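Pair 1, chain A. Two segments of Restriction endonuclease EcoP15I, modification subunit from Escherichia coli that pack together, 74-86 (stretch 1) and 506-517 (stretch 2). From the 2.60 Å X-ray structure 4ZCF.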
# COMPACT_ATOMS: atom_id res chain seq x y z
N PRO A 74 -24.40 1.60 8.16
CA PRO A 74 -24.70 2.80 8.96
C PRO A 74 -26.07 2.73 9.64
O PRO A 74 -27.03 2.25 9.04
CB PRO A 74 -24.61 3.96 7.95
CG PRO A 74 -23.83 3.41 6.81
CD PRO A 74 -24.18 1.96 6.74
N LYS A 75 -26.09 3.12 10.92
CA LYS A 75 -27.21 3.16 11.88
C LYS A 75 -27.71 4.63 12.03
O LYS A 75 -28.54 4.91 12.89
CB LYS A 75 -26.63 2.75 13.26
CG LYS A 75 -26.98 1.37 13.80
CD LYS A 75 -26.37 1.22 15.20
CE LYS A 75 -26.79 -0.04 15.92
NZ LYS A 75 -26.05 -0.23 17.20
N THR A 76 -27.13 5.56 11.25
CA THR A 76 -27.40 6.99 11.36
C THR A 76 -27.76 7.65 10.03
O THR A 76 -27.74 7.03 8.97
CB THR A 76 -26.14 7.70 11.95
OG1 THR A 76 -24.99 7.37 11.16
CG2 THR A 76 -25.88 7.37 13.40
N LEU A 77 -28.07 8.95 10.11
CA LEU A 77 -28.31 9.83 8.98
C LEU A 77 -27.33 11.02 9.13
O LEU A 77 -26.70 11.20 10.17
CB LEU A 77 -29.76 10.34 8.94
CG LEU A 77 -30.94 9.35 9.02
CD1 LEU A 77 -32.26 10.09 8.85
CD2 LEU A 77 -30.86 8.26 7.95
N LEU A 78 -27.25 11.85 8.10
CA LEU A 78 -26.41 13.04 8.08
C LEU A 78 -27.26 14.29 7.82
O LEU A 78 -28.24 14.24 7.07
CB LEU A 78 -25.30 12.92 7.01
CG LEU A 78 -24.13 13.91 7.16
CD1 LEU A 78 -23.14 13.41 8.19
CD2 LEU A 78 -23.47 14.20 5.85
N ALA A 79 -26.89 15.39 8.47
CA ALA A 79 -27.55 16.67 8.31
C ALA A 79 -26.51 17.75 8.46
O ALA A 79 -25.46 17.52 9.05
CB ALA A 79 -28.64 16.85 9.35
N GLU A 80 -26.82 18.94 7.91
CA GLU A 80 -26.02 20.16 7.91
C GLU A 80 -26.20 20.93 9.18
O GLU A 80 -27.24 20.83 9.82
CB GLU A 80 -26.57 21.11 6.84
CG GLU A 80 -26.35 20.71 5.41
CD GLU A 80 -26.67 21.87 4.49
OE1 GLU A 80 -25.78 22.71 4.25
OE2 GLU A 80 -27.84 21.94 4.04
N ASP A 81 -25.23 21.82 9.47
CA ASP A 81 -25.38 22.83 10.51
C ASP A 81 -25.84 24.00 9.65
O ASP A 81 -25.00 24.67 9.04
CB ASP A 81 -24.06 23.18 11.22
CG ASP A 81 -24.22 24.15 12.38
OD1 ASP A 81 -24.99 25.13 12.24
OD2 ASP A 81 -23.59 23.93 13.43
N LYS A 82 -27.18 24.15 9.50
CA LYS A 82 -27.82 25.17 8.65
C LYS A 82 -27.36 26.60 8.96
O LYS A 82 -27.09 27.33 8.02
CB LYS A 82 -29.37 25.07 8.68
CG LYS A 82 -29.95 23.70 8.29
CD LYS A 82 -30.00 23.46 6.78
CE LYS A 82 -30.38 22.03 6.44
NZ LYS A 82 -30.59 21.84 4.98
N THR A 83 -27.23 26.96 10.26
CA THR A 83 -26.77 28.29 10.70
C THR A 83 -25.36 28.56 10.12
O THR A 83 -25.20 29.48 9.31
CB THR A 83 -26.85 28.44 12.25
OG1 THR A 83 -28.09 27.94 12.74
CG2 THR A 83 -26.68 29.89 12.72
N HIS A 84 -24.38 27.69 10.47
CA HIS A 84 -23.01 27.74 9.99
C HIS A 84 -22.90 27.78 8.44
O HIS A 84 -22.23 28.66 7.90
CB HIS A 84 -22.15 26.60 10.60
CG HIS A 84 -20.67 26.73 10.30
ND1 HIS A 84 -19.79 27.29 11.21
CD2 HIS A 84 -19.98 26.42 9.18
CE1 HIS A 84 -18.61 27.28 10.63
NE2 HIS A 84 -18.68 26.78 9.40
N ASN A 85 -23.53 26.85 7.73
CA ASN A 85 -23.41 26.76 6.27
C ASN A 85 -23.98 27.92 5.47
O ASN A 85 -23.50 28.17 4.36
CB ASN A 85 -23.91 25.41 5.75
CG ASN A 85 -23.29 24.22 6.43
OD1 ASN A 85 -22.28 24.32 7.11
ND2 ASN A 85 -23.91 23.07 6.28
N GLN A 86 -24.98 28.61 6.02
CA GLN A 86 -25.65 29.75 5.38
C GLN A 86 -24.86 31.07 5.51
O GLN A 86 -25.17 32.04 4.81
CB GLN A 86 -27.11 29.92 5.87
CG GLN A 86 -28.09 28.96 5.20
CD GLN A 86 -29.54 29.39 5.33
OE1 GLN A 86 -29.96 30.45 4.83
NE2 GLN A 86 -30.36 28.55 5.97
N GLY A 506 -13.65 29.78 4.56
CA GLY A 506 -14.81 29.05 5.04
C GLY A 506 -14.78 27.54 4.85
O GLY A 506 -13.96 27.00 4.11
N PHE A 507 -15.75 26.87 5.50
CA PHE A 507 -15.96 25.43 5.48
C PHE A 507 -17.41 25.14 5.88
O PHE A 507 -17.99 25.90 6.66
CB PHE A 507 -14.98 24.71 6.44
CG PHE A 507 -15.13 25.07 7.91
CD1 PHE A 507 -14.64 26.27 8.40
CD2 PHE A 507 -15.77 24.20 8.79
CE1 PHE A 507 -14.82 26.61 9.73
CE2 PHE A 507 -15.92 24.54 10.14
CZ PHE A 507 -15.45 25.74 10.60
N LYS A 508 -17.97 24.01 5.39
CA LYS A 508 -19.32 23.58 5.74
C LYS A 508 -19.26 22.54 6.85
O LYS A 508 -18.32 21.75 6.93
CB LYS A 508 -20.06 23.05 4.51
CG LYS A 508 -20.72 24.17 3.69
CD LYS A 508 -21.13 23.77 2.27
CE LYS A 508 -22.16 22.68 2.15
NZ LYS A 508 -22.41 22.31 0.72
N VAL A 509 -20.25 22.59 7.77
CA VAL A 509 -20.39 21.66 8.90
C VAL A 509 -21.54 20.68 8.59
O VAL A 509 -22.55 21.06 8.01
CB VAL A 509 -20.55 22.37 10.29
CG1 VAL A 509 -20.74 21.36 11.43
CG2 VAL A 509 -19.35 23.25 10.59
N TYR A 510 -21.31 19.40 8.92
CA TYR A 510 -22.22 18.27 8.80
C TYR A 510 -22.08 17.48 10.06
O TYR A 510 -21.04 17.54 10.71
CB TYR A 510 -21.85 17.41 7.59
CG TYR A 510 -22.36 18.00 6.30
CD1 TYR A 510 -23.65 17.73 5.85
CD2 TYR A 510 -21.59 18.91 5.58
CE1 TYR A 510 -24.13 18.31 4.68
CE2 TYR A 510 -22.08 19.51 4.41
CZ TYR A 510 -23.36 19.22 3.98
OH TYR A 510 -23.82 19.78 2.82
N GLN A 511 -23.15 16.79 10.46
CA GLN A 511 -23.19 15.98 11.68
C GLN A 511 -24.05 14.73 11.54
O GLN A 511 -25.00 14.70 10.76
CB GLN A 511 -23.68 16.83 12.87
CG GLN A 511 -25.03 17.52 12.65
CD GLN A 511 -25.23 18.59 13.66
OE1 GLN A 511 -25.50 18.33 14.84
NE2 GLN A 511 -25.02 19.83 13.24
N LEU A 512 -23.72 13.69 12.32
CA LEU A 512 -24.50 12.46 12.33
C LEU A 512 -25.81 12.70 13.11
O LEU A 512 -25.79 13.37 14.16
CB LEU A 512 -23.73 11.29 12.96
CG LEU A 512 -22.58 10.68 12.20
CD1 LEU A 512 -21.93 9.62 13.03
CD2 LEU A 512 -23.02 10.13 10.84
N MET A 513 -26.93 12.15 12.60
CA MET A 513 -28.26 12.29 13.24
C MET A 513 -28.84 10.93 13.55
O MET A 513 -28.61 10.00 12.75
CB MET A 513 -29.26 13.02 12.31
CG MET A 513 -28.83 14.40 11.91
SD MET A 513 -28.81 15.61 13.25
CE MET A 513 -30.52 16.07 13.32
N PRO A 514 -29.65 10.80 14.64
CA PRO A 514 -30.31 9.50 14.93
C PRO A 514 -31.26 9.14 13.79
O PRO A 514 -31.83 10.05 13.21
CB PRO A 514 -31.07 9.76 16.23
CG PRO A 514 -31.16 11.23 16.37
CD PRO A 514 -29.98 11.81 15.67
N ASP A 515 -31.34 7.84 13.40
CA ASP A 515 -32.20 7.42 12.27
C ASP A 515 -33.68 7.35 12.66
O ASP A 515 -34.18 6.25 12.94
CB ASP A 515 -31.70 6.10 11.65
CG ASP A 515 -32.47 5.56 10.44
OD1 ASP A 515 -33.45 6.22 10.00
OD2 ASP A 515 -32.09 4.49 9.93
N PHE A 516 -34.39 8.50 12.64
CA PHE A 516 -35.81 8.64 13.02
C PHE A 516 -36.80 7.74 12.23
O PHE A 516 -37.87 7.44 12.74
CB PHE A 516 -36.26 10.12 12.99
CG PHE A 516 -36.29 10.71 11.60
CD1 PHE A 516 -37.39 10.53 10.78
CD2 PHE A 516 -35.21 11.42 11.11
CE1 PHE A 516 -37.40 11.02 9.47
CE2 PHE A 516 -35.22 11.92 9.80
CZ PHE A 516 -36.32 11.72 8.99
N ARG A 517 -36.44 7.35 10.99
CA ARG A 517 -37.24 6.53 10.07
C ARG A 517 -37.08 5.01 10.29
O ARG A 517 -37.59 4.22 9.48
CB ARG A 517 -36.89 6.89 8.62

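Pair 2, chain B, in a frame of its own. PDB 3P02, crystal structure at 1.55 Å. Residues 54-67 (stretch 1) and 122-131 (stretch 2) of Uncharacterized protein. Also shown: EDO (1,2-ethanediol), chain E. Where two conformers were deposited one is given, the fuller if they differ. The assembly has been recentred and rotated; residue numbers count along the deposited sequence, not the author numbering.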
# COMPACT_ATOMS: atom_id res chain seq x y z
N ASP B 54 27.03 -17.82 -21.76
CA ASP B 54 25.63 -17.44 -21.48
C ASP B 54 25.22 -17.99 -20.12
O ASP B 54 25.64 -19.09 -19.75
CB ASP B 54 24.67 -17.93 -22.57
CG ASP B 54 24.70 -17.19 -23.89
OD1 ASP B 54 25.59 -16.31 -24.07
OD2 ASP B 54 23.87 -17.50 -24.75
N ARG B 55 24.46 -17.20 -19.36
CA ARG B 55 24.03 -17.60 -18.02
C ARG B 55 22.59 -18.02 -18.04
O ARG B 55 21.77 -17.24 -18.50
CB ARG B 55 24.21 -16.44 -17.00
CG ARG B 55 25.58 -15.72 -17.01
CD ARG B 55 26.74 -16.55 -16.49
NE ARG B 55 26.77 -16.54 -15.02
CZ ARG B 55 27.47 -15.68 -14.29
NH1 ARG B 55 28.24 -14.76 -14.88
NH2 ARG B 55 27.44 -15.74 -12.97
N LEU B 56 22.26 -19.22 -17.53
CA LEU B 56 20.86 -19.61 -17.40
C LEU B 56 20.48 -19.38 -15.93
O LEU B 56 20.95 -20.05 -15.01
CB LEU B 56 20.56 -21.02 -17.90
CG LEU B 56 19.07 -21.44 -17.95
CD1 LEU B 56 18.24 -20.54 -18.89
CD2 LEU B 56 18.92 -22.89 -18.40
N VAL B 57 19.66 -18.35 -15.72
CA VAL B 57 19.29 -17.89 -14.40
C VAL B 57 17.91 -18.39 -14.02
O VAL B 57 17.03 -18.42 -14.89
CB VAL B 57 19.34 -16.33 -14.43
CG1 VAL B 57 19.21 -15.77 -13.05
CG2 VAL B 57 20.64 -15.85 -15.07
N SER B 58 17.75 -18.80 -12.75
CA SER B 58 16.45 -19.25 -12.26
C SER B 58 15.94 -18.30 -11.18
O SER B 58 16.74 -17.73 -10.43
CB SER B 58 16.50 -20.68 -11.72
OG SER B 58 17.01 -20.77 -10.41
N PHE B 59 14.63 -18.12 -11.15
CA PHE B 59 13.95 -17.25 -10.18
C PHE B 59 12.91 -18.06 -9.49
O PHE B 59 12.14 -18.78 -10.15
CB PHE B 59 13.31 -16.05 -10.88
CG PHE B 59 14.28 -15.27 -11.72
CD1 PHE B 59 15.12 -14.33 -11.14
CD2 PHE B 59 14.32 -15.43 -13.10
CE1 PHE B 59 15.98 -13.57 -11.93
CE2 PHE B 59 15.21 -14.70 -13.88
CZ PHE B 59 16.04 -13.78 -13.29
N SER B 60 12.84 -17.95 -8.18
CA SER B 60 11.84 -18.72 -7.48
C SER B 60 11.33 -17.98 -6.30
O SER B 60 12.02 -17.13 -5.72
CB SER B 60 12.43 -20.05 -7.02
OG SER B 60 13.40 -19.85 -6.00
N LEU B 61 10.11 -18.35 -5.90
CA LEU B 61 9.53 -17.89 -4.67
C LEU B 61 10.40 -18.46 -3.55
O LEU B 61 10.68 -19.67 -3.56
CB LEU B 61 8.09 -18.41 -4.61
CG LEU B 61 7.36 -18.21 -3.30
CD1 LEU B 61 6.90 -16.78 -3.17
CD2 LEU B 61 6.18 -19.17 -3.21
N ARG B 62 10.89 -17.61 -2.65
CA ARG B 62 11.79 -18.06 -1.58
C ARG B 62 10.94 -18.31 -0.31
O ARG B 62 10.48 -17.37 0.35
CB ARG B 62 12.91 -17.03 -1.41
CG ARG B 62 14.05 -17.49 -0.55
CD ARG B 62 14.72 -18.78 -0.98
NE ARG B 62 15.38 -19.30 0.22
CZ ARG B 62 16.32 -20.23 0.25
NH1 ARG B 62 16.79 -20.76 -0.89
NH2 ARG B 62 16.83 -20.64 1.41
N ASP B 63 10.72 -19.60 -0.01
CA ASP B 63 9.81 -20.08 1.03
C ASP B 63 10.21 -19.71 2.49
O ASP B 63 9.34 -19.75 3.36
CB ASP B 63 9.65 -21.60 0.88
CG ASP B 63 9.03 -22.00 -0.46
OD1 ASP B 63 8.09 -21.31 -0.91
OD2 ASP B 63 9.48 -23.01 -1.05
N ASP B 64 11.49 -19.36 2.77
CA ASP B 64 11.87 -19.05 4.18
C ASP B 64 12.10 -17.55 4.49
O ASP B 64 12.32 -17.19 5.66
CB ASP B 64 13.19 -19.79 4.52
CG ASP B 64 14.37 -19.38 3.64
OD1 ASP B 64 14.14 -18.65 2.64
OD2 ASP B 64 15.48 -19.91 3.85
N THR B 65 12.09 -16.69 3.47
CA THR B 65 12.43 -15.27 3.66
C THR B 65 11.52 -14.52 4.59
O THR B 65 12.01 -13.82 5.48
CB THR B 65 12.37 -14.54 2.31
OG1 THR B 65 13.17 -15.24 1.38
CG2 THR B 65 12.83 -13.08 2.42
N LEU B 66 10.21 -14.64 4.39
CA LEU B 66 9.27 -13.84 5.17
C LEU B 66 9.29 -14.16 6.62
O LEU B 66 9.14 -13.23 7.42
CB LEU B 66 7.84 -13.94 4.65
CG LEU B 66 7.61 -13.31 3.29
CD1 LEU B 66 6.14 -13.42 2.92
CD2 LEU B 66 8.13 -11.85 3.25
N ASP B 67 9.40 -15.46 6.99
CA ASP B 67 9.39 -15.77 8.42
C ASP B 67 10.57 -15.10 9.12
O ASP B 67 10.40 -14.62 10.23
CB ASP B 67 9.41 -17.29 8.69
CG ASP B 67 8.13 -18.02 8.26
OD1 ASP B 67 7.05 -17.38 8.27
OD2 ASP B 67 8.21 -19.22 7.94
N TRP B 122 1.02 -7.52 2.02
CA TRP B 122 1.42 -8.66 1.21
C TRP B 122 2.83 -8.52 0.72
O TRP B 122 3.28 -7.40 0.41
CB TRP B 122 0.46 -8.81 0.01
CG TRP B 122 -0.97 -8.94 0.42
CD1 TRP B 122 -1.92 -7.95 0.46
CD2 TRP B 122 -1.61 -10.14 0.89
NE1 TRP B 122 -3.11 -8.46 0.94
CE2 TRP B 122 -2.95 -9.80 1.21
CE3 TRP B 122 -1.17 -11.46 1.11
CZ2 TRP B 122 -3.86 -10.74 1.70
CZ3 TRP B 122 -2.08 -12.40 1.61
CH2 TRP B 122 -3.40 -12.04 1.90
N ALA B 123 3.52 -9.63 0.55
CA ALA B 123 4.88 -9.54 0.02
C ALA B 123 5.21 -10.74 -0.84
O ALA B 123 4.75 -11.84 -0.59
CB ALA B 123 5.89 -9.40 1.17
N LEU B 124 6.06 -10.51 -1.84
CA LEU B 124 6.51 -11.54 -2.75
C LEU B 124 8.05 -11.66 -2.63
O LEU B 124 8.79 -10.77 -3.08
CB LEU B 124 6.09 -11.18 -4.20
CG LEU B 124 6.59 -12.12 -5.29
CD1 LEU B 124 6.10 -13.58 -5.07
CD2 LEU B 124 6.20 -11.60 -6.69
N PRO B 125 8.52 -12.74 -1.94
CA PRO B 125 9.96 -12.92 -1.74
C PRO B 125 10.56 -13.75 -2.88
O PRO B 125 10.09 -14.86 -3.14
CB PRO B 125 10.01 -13.64 -0.38
CG PRO B 125 8.78 -14.52 -0.37
CD PRO B 125 7.73 -13.79 -1.25
N LEU B 126 11.55 -13.21 -3.60
CA LEU B 126 12.10 -13.89 -4.78
C LEU B 126 13.57 -14.05 -4.69
O LEU B 126 14.24 -13.08 -4.35
CB LEU B 126 11.81 -13.04 -6.04
CG LEU B 126 10.39 -12.66 -6.30
CD1 LEU B 126 10.31 -11.70 -7.47
CD2 LEU B 126 9.56 -13.88 -6.59
N LYS B 127 14.09 -15.21 -5.09
CA LYS B 127 15.54 -15.38 -5.09
C LYS B 127 16.01 -15.73 -6.49
O LYS B 127 15.33 -16.46 -7.20
CB LYS B 127 15.96 -16.48 -4.09
CG LYS B 127 17.49 -16.67 -4.02
CD LYS B 127 17.92 -17.62 -2.92
CE LYS B 127 19.43 -17.69 -2.86
NZ LYS B 127 19.91 -18.69 -1.87
N VAL B 128 17.19 -15.23 -6.85
CA VAL B 128 17.84 -15.53 -8.12
C VAL B 128 18.98 -16.52 -7.83
O VAL B 128 19.69 -16.36 -6.83
CB VAL B 128 18.30 -14.24 -8.89
CG1 VAL B 128 19.26 -13.37 -8.08
CG2 VAL B 128 18.90 -14.60 -10.25
N CYS B 129 19.13 -17.55 -8.72
CA CYS B 129 20.11 -18.63 -8.60
C CYS B 129 20.60 -19.05 -9.99
O CYS B 129 19.99 -18.68 -10.98
CB CYS B 129 19.45 -19.81 -7.88
SG CYS B 129 20.59 -21.00 -7.16
N GLU B 130 21.62 -19.87 -10.05
CA GLU B 130 22.14 -20.54 -11.23
C GLU B 130 22.24 -21.98 -10.82
O GLU B 130 22.81 -22.25 -9.76
CB GLU B 130 23.49 -19.99 -11.69
CG GLU B 130 23.40 -18.63 -12.34
CD GLU B 130 24.77 -18.17 -12.76
OE1 GLU B 130 25.54 -17.68 -11.90
OE2 GLU B 130 25.11 -18.37 -13.95
N ASP B 131 21.47 -22.85 -11.50
CA ASP B 131 21.38 -24.27 -11.16
C ASP B 131 22.55 -25.05 -11.76
O ASP B 131 23.54 -25.27 -11.07
CB ASP B 131 20.03 -24.86 -11.61
CG ASP B 131 18.81 -24.40 -10.81
OD1 ASP B 131 19.00 -23.83 -9.70
OD2 ASP B 131 17.68 -24.62 -11.28
C1 EDO E . 18.99 -21.48 -3.36
O1 EDO E . 20.26 -21.47 -2.69
C2 EDO E . 18.76 -22.80 -4.08
O2 EDO E . 17.54 -22.71 -4.81
O HOH W 1 24.48 -20.17 -15.75
O HOH W 2 19.58 -21.95 -13.39
O HOH W 3 15.95 -19.29 -7.54

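Both pairs are two antiparallel strands with the same register, followed in the first stretch by the start of a helix. Fourteen central residues superpose with an RMSD of 0.8 Å. The strand axes approach to 4.3 Å in pair 1 and 4.6 Å in pair 2. Their N-to-C directions differ by 138° and 150°.

The hydrogen-bonded backbone pairs match. In pair 1, A:Leu77 pairs with A:Met513 and A:Ala79 with A:Gln511. In pair 2, B:Ser58 pairs with B:Cys129 and B:Ser60 with B:Lys127. Each pair of residues is joined by two bonds. A:Met513 N to A:Leu77 O is short, at 2.6 Å; the equivalent B:Cys129 N to B:Ser58 O is 2.9 Å. A fifth backbone bond follows in both: A:Asp81 N to A:Val509 O at 3.1 Å, and B:Arg62 N to B:Pro125 O at 2.9 Å.

The face with A:Leu78, A:Glu80, A:Tyr510 and A:Leu512 corresponds to that with B:Phe59, B:Leu61, B:Leu126 and B:Val128. The aromatic residue changes strand. In pair 1 it is A:Tyr510, where A:Leu78 CD2 lies 3.5 Å from A:Tyr510 CD1. In pair 2 it is B:Phe59, with B:Phe59 CE1 3.5 Å from B:Val128 CG2. Either way, an aliphatic group from one strand packs against a ring from the other. A:Glu80 matches B:Leu61. The aliphatic part of the acid comes close to the tyrosine ring, A:Glu80 CG to A:Tyr510 CE1 being 3.3 Å. The leucine reaches B:Pro125 instead, with B:Leu61 CD1 to B:Pro125 CD at 3.6 Å.

On the other face, pair 1 is more apolar. A:Ala79 CB touches A:Met513 CG at 3.5 Å. The matching serine, B:Ser60, is exposed. A water bonds to B:Ser60 OG at 3.0 Å and donates to B:Lys127 O at 2.9 Å.

The positions of A:Val509 and B:Pro125 coincide, but the neighbouring helices use them differently. Valine has a backbone N-H to donate. A:Asn85 OD1 accepts from A:Val509 N at 2.7 Å, and A:Asn85 ND2 donates to A:Val509 O at 3.0 Å. A:His84 adds a CH-pi contact: A:Val509 CG2 is over its ring face. A:Asp81 OD1 caps this helix by accepting from A:His84 N at 3.2 Å. Proline has no N-H to donate, and its contacts with the helix are apolar: B:Thr65 CB to B:Pro125 CB at 3.7 Å, and B:Leu66 CG to B:Pro125 CG at 4.0 Å.

Charge is also placed differently. In pair 2 a salt bridge crosses between the stretches, through B:Arg55 NE to B:Glu130 OE2 at 2.7 Å and B:Arg55 NH2 to B:Glu130 OE1 at 2.9 Å. B:Glu130 matches A:Pro514, which has no charge to offer. The salt bridge of pair 1 stays within its first stretch, from A:Lys82 NZ to A:Glu80 OE2 at 2.9 Å. Pair 2 has one within its first stretch too, from B:Arg62 NE to B:Asp64 OD1 at 2.8 Å; what pair 1 lacks is one across the stretches.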